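Local coordinates for uncharacterized protein DUF1470 (Jannaschia sp. CCS1, PDB 3H0N) that is of unknown function but, with its new-fold ABATE domain and treble-clef zinc finger, possibly acts as a transcription regulator, at residues Val14-Ala22 / Gly34-Leu45; Leu89-Ala98 / Thr126-Ile137. One frame throughout, in Å; residues are numbered along the deposited sequence.

Contact 1 of 2, residues Val14-Ala22 / Gly34-Leu45; sequences VSLDLVNIA and GGCVIEDLHDLL
A22 O takes the backbone N-H of G35, and from this link the chain runs back as an antiparallel helix pair: helix 10-22 and helix 38-44, joined through a short beta-hairpin in the ABATE domain. The axes of segments 14-22 and 38-44 approach to 10.9 Å, their directions at 160°. At G34 the CA comes to 3.3 Å from A22 O, a bent CA-H...O contact that only supplements the 2.8 Å bond this oxygen receives from G35 N. G35 answers with its own carbonyl: its O lies 3.3 Å from A22 CA in a nearly straight CA-H...O contact. C36 then brings its CB, rather than its sulfur, against I21 CG2. The same I21 CG2 methyl lies 3.9 Å from D40 OD2, the I21 and D40 side chains running alongside each other but pointing opposite ways. The D40 carboxylate is held by the N-H of V37, the N-cap residue, which meets OD2 on its anti side and well out of the carboxylate plane, tying the loop to the first turn of its helix. L44 is the main knob, its side chain set among V14, D17, L18 and I21. With CG anti to the backbone N (chi1 -179°), the L44 methyls are set against helix 10-22: L44 CD1 packs on D17 CB at 3.5 Å, while CD2 lies against CB and CD1 of L18. L45 adds CD2 beside V14 CG1, and W125 of helix 121-138 touches both residues. Beside the exposed D17, a water donates to D17 OD2 at 2.8 Å and to L44 O at 2.9 Å.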
loop_
_atom_site.group_PDB
_atom_site.type_symbol
_atom_site.label_atom_id
_atom_site.label_comp_id
_atom_site.label_asym_id
_atom_site.label_seq_id
_atom_site.Cartn_x
_atom_site.Cartn_y
_atom_site.Cartn_z
ATOM N N VAL A 14 7.184 -10.392 8.231
ATOM C CA VAL A 14 8.117 -11.400 7.770
ATOM C C VAL A 14 9.536 -10.817 7.782
ATOM O O VAL A 14 10.490 -11.505 8.131
ATOM C CB VAL A 14 7.714 -11.927 6.392
ATOM C CG1 VAL A 14 8.812 -12.778 5.746
ATOM C CG2 VAL A 14 6.435 -12.767 6.481
ATOM N N SER A 15 9.691 -9.542 7.430
ATOM C CA SER A 15 11.027 -8.912 7.444
ATOM C C SER A 15 11.638 -8.983 8.850
ATOM O O SER A 15 12.781 -9.404 9.020
ATOM C CB SER A 15 10.947 -7.428 7.062
ATOM O OG SER A 15 10.651 -7.242 5.690
ATOM N N LEU A 16 10.855 -8.593 9.842
ATOM C CA LEU A 16 11.325 -8.611 11.246
ATOM C C LEU A 16 11.658 -10.011 11.681
ATOM O O LEU A 16 12.722 -10.260 12.273
ATOM C CB LEU A 16 10.276 -8.011 12.186
ATOM C CG LEU A 16 9.953 -6.533 11.932
ATOM C CD1 LEU A 16 8.620 -6.162 12.629
ATOM C CD2 LEU A 16 11.066 -5.588 12.404
ATOM N N ASP A 17 10.752 -10.936 11.420
ATOM C CA ASP A 17 10.931 -12.325 11.836
ATOM C C ASP A 17 12.152 -12.987 11.145
ATOM O O ASP A 17 12.901 -13.714 11.801
ATOM C CB ASP A 17 9.684 -13.155 11.533
ATOM C CG ASP A 17 8.526 -12.861 12.468
ATOM O OD1 ASP A 17 8.726 -12.157 13.473
ATOM O OD2 ASP A 17 7.433 -13.400 12.166
ATOM N N LEU A 18 12.327 -12.695 9.866
ATOM C CA LEU A 18 13.423 -13.289 9.087
ATOM C C LEU A 18 14.750 -12.750 9.607
ATOM O O LEU A 18 15.698 -13.512 9.838
ATOM C CB LEU A 18 13.229 -12.993 7.590
ATOM C CG LEU A 18 14.435 -13.381 6.733
ATOM C CD1 LEU A 18 14.787 -14.872 6.811
ATOM C CD2 LEU A 18 14.125 -12.929 5.311
ATOM N N VAL A 19 14.830 -11.443 9.801
ATOM C CA VAL A 19 16.062 -10.858 10.354
ATOM C C VAL A 19 16.347 -11.457 11.717
ATOM O O VAL A 19 17.500 -11.781 12.036
ATOM C CB VAL A 19 15.923 -9.330 10.398
ATOM C CG1 VAL A 19 16.964 -8.682 11.357
ATOM C CG2 VAL A 19 15.989 -8.770 8.956
ATOM N N ASN A 20 15.317 -11.636 12.559
ATOM C CA ASN A 20 15.546 -12.098 13.920
ATOM C C ASN A 20 15.949 -13.562 13.967
ATOM O O ASN A 20 16.696 -13.975 14.846
ATOM C CB ASN A 20 14.354 -11.773 14.797
ATOM C CG ASN A 20 14.341 -10.310 15.212
ATOM O OD1 ASN A 20 15.391 -9.672 15.249
ATOM N ND2 ASN A 20 13.164 -9.781 15.510
ATOM N N ILE A 21 15.524 -14.362 12.992
ATOM C CA ILE A 21 15.989 -15.731 12.874
ATOM C C ILE A 21 17.443 -15.769 12.392
ATOM O O ILE A 21 18.310 -16.405 13.011
ATOM C CB ILE A 21 15.128 -16.533 11.865
ATOM C CG1 ILE A 21 13.738 -16.718 12.433
ATOM C CG2 ILE A 21 15.796 -17.904 11.578
ATOM C CD1 ILE A 21 12.675 -17.089 11.354
ATOM N N ALA A 22 17.726 -15.108 11.291
ATOM C CA ALA A 22 18.918 -15.405 10.532
ATOM C C ALA A 22 20.117 -14.556 10.891
ATOM O O ALA A 22 21.262 -14.963 10.639
ATOM C CB ALA A 22 18.643 -15.323 9.019
ATOM N N GLY A 34 22.594 -17.391 14.310
ATOM C CA GLY A 34 21.935 -17.061 13.062
ATOM C C GLY A 34 22.028 -18.153 12.017
ATOM O O GLY A 34 22.294 -19.310 12.329
ATOM N N GLY A 35 21.810 -17.747 10.764
ATOM C CA GLY A 35 21.558 -18.665 9.665
ATOM C C GLY A 35 20.145 -19.143 9.792
ATOM O O GLY A 35 19.391 -18.688 10.644
ATOM N N CYS A 36 19.761 -20.068 8.910
ATOM C CA CYS A 36 18.501 -20.757 9.048
ATOM C C CYS A 36 18.513 -22.106 8.380
ATOM O O CYS A 36 19.425 -22.453 7.640
ATOM C CB CYS A 36 17.299 -19.944 8.612
ATOM S SG CYS A 36 16.984 -19.782 6.899
ATOM N N VAL A 37 17.490 -22.866 8.713
ATOM C CA VAL A 37 17.228 -24.159 8.099
ATOM C C VAL A 37 15.811 -24.137 7.522
ATOM O O VAL A 37 14.975 -23.233 7.783
ATOM C CB VAL A 37 17.378 -25.313 9.145
ATOM C CG1 VAL A 37 18.828 -25.469 9.585
ATOM C CG2 VAL A 37 16.465 -25.086 10.375
ATOM N N ILE A 38 15.506 -25.128 6.700
ATOM C CA ILE A 38 14.215 -25.115 6.014
ATOM C C ILE A 38 13.037 -25.100 6.992
ATOM O O ILE A 38 11.985 -24.487 6.706
ATOM C CB ILE A 38 14.054 -26.251 4.968
ATOM C CG1 ILE A 38 13.097 -25.788 3.864
ATOM C CG2 ILE A 38 13.566 -27.529 5.627
ATOM C CD1 ILE A 38 12.555 -26.893 2.958
ATOM N N GLU A 39 13.184 -25.720 8.164
ATOM C CA GLU A 39 12.104 -25.669 9.164
ATOM C C GLU A 39 11.747 -24.234 9.608
ATOM O O GLU A 39 10.575 -23.918 9.865
ATOM C CB GLU A 39 12.484 -26.501 10.401
ATOM C CG GLU A 39 12.492 -28.008 10.165
ATOM C CD GLU A 39 13.788 -28.559 9.563
ATOM O OE1 GLU A 39 14.747 -27.808 9.295
ATOM O OE2 GLU A 39 13.839 -29.792 9.347
ATOM N N ASP A 40 12.758 -23.361 9.680
ATOM C CA ASP A 40 12.564 -21.967 10.021
ATOM C C ASP A 40 11.731 -21.293 8.945
ATOM O O ASP A 40 10.867 -20.459 9.240
ATOM C CB ASP A 40 13.888 -21.197 10.120
ATOM C CG ASP A 40 14.801 -21.686 11.235
ATOM O OD1 ASP A 40 14.299 -21.997 12.329
ATOM O OD2 ASP A 40 16.015 -21.740 11.016
ATOM N N LEU A 41 11.971 -21.671 7.691
ATOM C CA LEU A 41 11.199 -21.097 6.594
ATOM C C LEU A 41 9.752 -21.592 6.560
ATOM O O LEU A 41 8.823 -20.806 6.272
ATOM C CB LEU A 41 11.901 -21.352 5.267
ATOM C CG LEU A 41 13.347 -20.820 5.194
ATOM C CD1 LEU A 41 13.905 -21.143 3.791
ATOM C CD2 LEU A 41 13.392 -19.328 5.504
ATOM N N HIS A 42 9.519 -22.868 6.879
ATOM C CA HIS A 42 8.146 -23.342 6.967
ATOM C C HIS A 42 7.318 -22.548 7.994
ATOM O O HIS A 42 6.156 -22.207 7.748
ATOM C CB HIS A 42 8.106 -24.834 7.281
ATOM C CG HIS A 42 8.332 -25.697 6.075
ATOM N ND1 HIS A 42 7.290 -26.239 5.357
ATOM C CD2 HIS A 42 9.465 -26.094 5.452
ATOM C CE1 HIS A 42 7.775 -26.949 4.352
ATOM N NE2 HIS A 42 9.094 -26.863 4.376
ATOM N N ASP A 43 7.930 -22.206 9.108
ATOM C CA ASP A 43 7.206 -21.470 10.124
ATOM C C ASP A 43 7.137 -19.982 9.783
ATOM O O ASP A 43 6.102 -19.354 10.013
ATOM C CB ASP A 43 7.854 -21.679 11.477
ATOM C CG ASP A 43 7.197 -20.867 12.554
ATOM O OD1 ASP A 43 6.006 -21.098 12.818
ATOM O OD2 ASP A 43 7.868 -19.994 13.108
ATOM N N LEU A 44 8.221 -19.432 9.219
ATOM C CA LEU A 44 8.234 -18.049 8.770
ATOM C C LEU A 44 7.118 -17.698 7.783
ATOM O O LEU A 44 6.476 -16.640 7.878
ATOM C CB LEU A 44 9.587 -17.716 8.145
ATOM C CG LEU A 44 9.778 -16.289 7.629
ATOM C CD1 LEU A 44 9.898 -15.283 8.825
ATOM C CD2 LEU A 44 10.997 -16.185 6.732
ATOM N N LEU A 45 6.910 -18.598 6.816
ATOM C CA LEU A 45 6.008 -18.358 5.705
ATOM C C LEU A 45 4.684 -19.102 5.852
ATOM O O LEU A 45 3.964 -19.262 4.875
ATOM C CB LEU A 45 6.668 -18.798 4.389
ATOM C CG LEU A 45 8.026 -18.129 4.123
ATOM C CD1 LEU A 45 8.640 -18.656 2.813
ATOM C CD2 LEU A 45 7.906 -16.636 4.147
HETATM O O HOH W 1 6.264 -14.577 9.887
#

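Contact 2 of 2, residues Leu89-Ala98 / Thr126-Ile137; sequences LNHLLRKHPA and TAICAEGLAREI. With NA (sodium ion), chain E.
L89 and I137 meet tip to tip, CD1 to CD1 at 3.6 Å, where helix 82-95 packs on helix 121-138 in a largely apolar, roughly antiparallel contact; segments 89-95 and 126-137 run at 143°. L89 is a knob in the hole formed by A130, L133, A134 and I137; its CD2 lies over A130 CA at 3.9 Å. One turn on, L92 and L93 share the small A130 methyl: L92 offers its CB, L93 its CD2. L92 also crosses T126 at about a right angle, CD2 against CG2. T126 CB sits over one face of the H96 ring in a CH-pi contact, 4.1 Å from the ring centroid, with K95 CG toward the rim of the opposite face. T126 CG2 comes to 3.3 Å from H96 CD2, while OG1 bonds back to V122 O. Beyond the helix end, P97 O faces A127 CB at 3.4 Å. The carbonyls of L93, R94 and H96 and three waters bind a sodium ion, and one of these waters accepts the N-H of A98. L133 and C129 continue onto helices 10-22 and 58-78, while A134 packs on L102 and I137 on W110, from strands 101-104 and 110-113 of the second subunit.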
loop_
_atom_site.group_PDB
_atom_site.type_symbol
_atom_site.label_atom_id
_atom_site.label_comp_id
_atom_site.label_asym_id
_atom_site.label_seq_id
_atom_site.Cartn_x
_atom_site.Cartn_y
_atom_site.Cartn_z
ATOM N N LEU A 89 16.272 -0.489 -0.588
ATOM C CA LEU A 89 14.932 -1.012 -0.857
ATOM C C LEU A 89 14.495 -0.744 -2.304
ATOM O O LEU A 89 13.907 -1.608 -2.955
ATOM C CB LEU A 89 13.932 -0.410 0.131
ATOM C CG LEU A 89 14.126 -0.807 1.603
ATOM C CD1 LEU A 89 13.300 0.071 2.524
ATOM C CD2 LEU A 89 13.797 -2.295 1.843
ATOM N N ASN A 90 14.840 0.425 -2.833
ATOM C CA ASN A 90 14.505 0.760 -4.230
ATOM C C ASN A 90 15.159 -0.192 -5.195
ATOM O O ASN A 90 14.560 -0.583 -6.186
ATOM C CB ASN A 90 14.881 2.199 -4.568
ATOM C CG ASN A 90 13.941 3.203 -3.986
ATOM O OD1 ASN A 90 12.826 2.859 -3.579
ATOM N ND2 ASN A 90 14.334 4.480 -4.035
ATOM N N HIS A 91 16.374 -0.586 -4.898
ATOM C CA HIS A 91 17.069 -1.502 -5.768
ATOM C C HIS A 91 16.439 -2.889 -5.739
ATOM O O HIS A 91 16.343 -3.541 -6.777
ATOM C CB HIS A 91 18.526 -1.593 -5.377
ATOM C CG HIS A 91 19.293 -2.597 -6.173
ATOM N ND1 HIS A 91 19.734 -3.783 -5.632
ATOM C CD2 HIS A 91 19.685 -2.600 -7.466
ATOM C CE1 HIS A 91 20.385 -4.467 -6.558
ATOM N NE2 HIS A 91 20.369 -3.771 -7.677
ATOM N N LEU A 92 15.994 -3.328 -4.565
ATOM C CA LEU A 92 15.279 -4.616 -4.468
ATOM C C LEU A 92 13.957 -4.615 -5.238
ATOM O O LEU A 92 13.615 -5.613 -5.880
ATOM C CB LEU A 92 15.055 -5.022 -3.015
ATOM C CG LEU A 92 16.319 -5.260 -2.209
ATOM C CD1 LEU A 92 15.887 -5.467 -0.789
ATOM C CD2 LEU A 92 17.091 -6.455 -2.793
ATOM N N LEU A 93 13.249 -3.496 -5.180
ATOM C CA LEU A 93 11.969 -3.353 -5.875
ATOM C C LEU A 93 12.168 -3.335 -7.397
ATOM O O LEU A 93 11.338 -3.847 -8.148
ATOM C CB LEU A 93 11.222 -2.094 -5.392
ATOM C CG LEU A 93 10.745 -2.250 -3.937
ATOM C CD1 LEU A 93 10.455 -0.868 -3.327
ATOM C CD2 LEU A 93 9.561 -3.229 -3.863
ATOM N N ARG A 94 13.278 -2.756 -7.856
ATOM C CA ARG A 94 13.635 -2.807 -9.275
ATOM C C ARG A 94 14.081 -4.229 -9.699
ATOM O O ARG A 94 13.610 -4.791 -10.699
ATOM C CB ARG A 94 14.741 -1.817 -9.582
ATOM C CG ARG A 94 14.220 -0.414 -9.686
ATOM C CD ARG A 94 15.262 0.433 -10.392
ATOM N NE ARG A 94 16.400 0.620 -9.513
ATOM C CZ ARG A 94 16.478 1.566 -8.573
ATOM N NH1 ARG A 94 15.508 2.445 -8.407
ATOM N NH2 ARG A 94 17.552 1.654 -7.828
ATOM N N LYS A 95 14.930 -4.836 -8.890
ATOM C CA LYS A 95 15.524 -6.140 -9.243
ATOM C C LYS A 95 14.518 -7.273 -9.319
ATOM O O LYS A 95 14.650 -8.159 -10.157
ATOM C CB LYS A 95 16.621 -6.465 -8.260
ATOM C CG LYS A 95 17.307 -7.784 -8.465
ATOM C CD LYS A 95 18.482 -7.904 -7.502
ATOM C CE LYS A 95 19.270 -9.154 -7.770
ATOM N NZ LYS A 95 20.521 -9.194 -6.935
ATOM N N HIS A 96 13.512 -7.238 -8.450
ATOM C CA HIS A 96 12.571 -8.332 -8.258
ATOM C C HIS A 96 11.158 -7.930 -8.699
ATOM O O HIS A 96 10.880 -6.758 -8.770
ATOM C CB HIS A 96 12.613 -8.786 -6.814
ATOM C CG HIS A 96 13.942 -9.320 -6.426
ATOM N ND1 HIS A 96 14.429 -10.491 -6.956
ATOM C CD2 HIS A 96 14.919 -8.811 -5.646
ATOM C CE1 HIS A 96 15.641 -10.716 -6.472
ATOM N NE2 HIS A 96 15.958 -9.718 -5.670
ATOM N N PRO A 97 10.289 -8.912 -8.997
ATOM C CA PRO A 97 8.953 -8.597 -9.509
ATOM C C PRO A 97 8.047 -8.008 -8.438
ATOM O O PRO A 97 7.548 -8.721 -7.577
ATOM C CB PRO A 97 8.439 -9.962 -10.041
ATOM C CG PRO A 97 9.658 -10.840 -10.150
ATOM C CD PRO A 97 10.616 -10.351 -9.134
ATOM N N ALA A 98 7.778 -6.701 -8.570
ATOM C CA ALA A 98 7.017 -5.978 -7.576
ATOM C C ALA A 98 5.702 -5.380 -8.108
ATOM O O ALA A 98 5.035 -4.654 -7.375
ATOM C CB ALA A 98 7.880 -4.918 -6.929
ATOM N N THR A 126 11.317 -11.277 -1.457
ATOM C CA THR A 126 12.122 -10.074 -1.498
ATOM C C THR A 126 11.259 -8.870 -1.806
ATOM O O THR A 126 11.350 -7.841 -1.117
ATOM C CB THR A 126 13.271 -10.197 -2.504
ATOM O OG1 THR A 126 14.094 -11.306 -2.129
ATOM C CG2 THR A 126 14.117 -8.927 -2.490
ATOM N N ALA A 127 10.395 -8.957 -2.814
ATOM C CA ALA A 127 9.506 -7.854 -3.151
ATOM C C ALA A 127 8.519 -7.542 -2.057
ATOM O O ALA A 127 8.244 -6.356 -1.779
ATOM C CB ALA A 127 8.752 -8.188 -4.477
ATOM N N ILE A 128 7.942 -8.575 -1.451
ATOM C CA ILE A 128 6.959 -8.381 -0.390
ATOM C C ILE A 128 7.600 -7.666 0.789
ATOM O O ILE A 128 7.047 -6.700 1.353
ATOM C CB ILE A 128 6.374 -9.718 0.059
ATOM C CG1 ILE A 128 5.475 -10.309 -1.061
ATOM C CG2 ILE A 128 5.494 -9.571 1.315
ATOM C CD1 ILE A 128 5.060 -11.763 -0.818
ATOM N N CYS A 129 8.753 -8.160 1.181
ATOM C CA CYS A 129 9.449 -7.584 2.337
ATOM C C CYS A 129 9.899 -6.167 2.061
ATOM O O CYS A 129 9.719 -5.278 2.902
ATOM C CB CYS A 129 10.634 -8.452 2.746
ATOM S SG CYS A 129 10.145 -10.029 3.509
ATOM N N ALA A 130 10.453 -5.939 0.874
ATOM C CA ALA A 130 10.927 -4.601 0.529
ATOM C C ALA A 130 9.806 -3.581 0.508
ATOM O O ALA A 130 9.931 -2.485 1.011
ATOM C CB ALA A 130 11.707 -4.567 -0.838
ATOM N N GLU A 131 8.687 -3.954 -0.128
ATOM C CA GLU A 131 7.527 -3.036 -0.158
ATOM C C GLU A 131 7.017 -2.765 1.264
ATOM O O GLU A 131 6.624 -1.659 1.613
ATOM C CB GLU A 131 6.394 -3.520 -1.072
ATOM C CG GLU A 131 5.226 -2.517 -1.210
ATOM C CD GLU A 131 4.224 -2.507 -0.053
ATOM O OE1 GLU A 131 4.107 -3.520 0.684
ATOM O OE2 GLU A 131 3.527 -1.458 0.104
ATOM N N GLY A 132 7.020 -3.797 2.102
ATOM C CA GLY A 132 6.490 -3.630 3.468
ATOM C C GLY A 132 7.311 -2.634 4.270
ATOM O O GLY A 132 6.781 -1.740 4.959
ATOM N N LEU A 133 8.626 -2.756 4.163
ATOM C CA LEU A 133 9.499 -1.778 4.828
ATOM C C LEU A 133 9.375 -0.404 4.206
ATOM O O LEU A 133 9.292 0.612 4.905
ATOM C CB LEU A 133 10.952 -2.225 4.846
ATOM C CG LEU A 133 11.210 -3.477 5.638
ATOM C CD1 LEU A 133 12.692 -3.842 5.506
ATOM C CD2 LEU A 133 10.788 -3.388 7.087
ATOM N N ALA A 134 9.362 -0.348 2.876
ATOM C CA ALA A 134 9.211 0.928 2.159
ATOM C C ALA A 134 7.933 1.661 2.569
ATOM O O ALA A 134 7.915 2.889 2.706
ATOM C CB ALA A 134 9.283 0.740 0.626
ATOM N N ARG A 135 6.856 0.906 2.703
ATOM C CA ARG A 135 5.573 1.498 3.060
ATOM C C ARG A 135 5.617 2.184 4.400
ATOM O O ARG A 135 5.052 3.246 4.622
ATOM C CB ARG A 135 4.476 0.448 2.985
ATOM C CG ARG A 135 3.103 1.067 3.030
ATOM C CD ARG A 135 2.010 0.087 3.286
ATOM N NE ARG A 135 2.176 -1.194 2.647
ATOM C CZ ARG A 135 1.667 -2.317 3.144
ATOM N NH1 ARG A 135 0.897 -2.296 4.199
ATOM N NH2 ARG A 135 1.921 -3.465 2.553
ATOM N N GLU A 136 6.304 1.558 5.359
ATOM C CA GLU A 136 6.410 2.172 6.677
ATOM C C GLU A 136 7.262 3.448 6.685
ATOM O O GLU A 136 6.996 4.359 7.461
ATOM C CB GLU A 136 6.955 1.180 7.710
ATOM C CG GLU A 136 6.080 -0.056 7.950
ATOM C CD GLU A 136 4.642 0.225 8.266
ATOM O OE1 GLU A 136 4.342 1.319 8.800
ATOM O OE2 GLU A 136 3.800 -0.663 7.946
ATOM N N ILE A 137 8.264 3.524 5.801
ATOM C CA ILE A 137 9.018 4.753 5.619
ATOM C C ILE A 137 8.059 5.830 5.060
ATOM O O ILE A 137 7.997 6.945 5.550
ATOM C CB ILE A 137 10.215 4.541 4.674
ATOM C CG1 ILE A 137 11.233 3.534 5.262
ATOM C CG2 ILE A 137 10.874 5.872 4.287
ATOM C CD1 ILE A 137 12.301 3.078 4.248
HETATM NA NA NA E . 11.033 -4.998 -10.305
HETATM O O HOH W 2 8.735 -4.805 -10.564
HETATM O O HOH W 3 11.100 -3.025 -11.895
HETATM O O HOH W 4 11.069 -6.540 -12.084
#

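How the contacts relate
Contact 1 comes first along the chain and is complete before contact 2 begins; their centres are about 18 Å apart, both in the ABATE domain. Helix 121-138 joins them: it supplies the second segment of contact 2, and V14 and S15 of contact 1 rest on it through C129, with S15 also reaching L133. Helix 58-78, which falls between them in sequence, touches both contacts, its L70 meeting S15 and V19 as well as C129 and L133. The two pairings are therefore parts of one helical body. Contact 1 leads toward the zinc-finger end, where N20 bonds to R155 and V156, whereas contact 2 lies against the second subunit, which packs on N90, L93, A134 and I137.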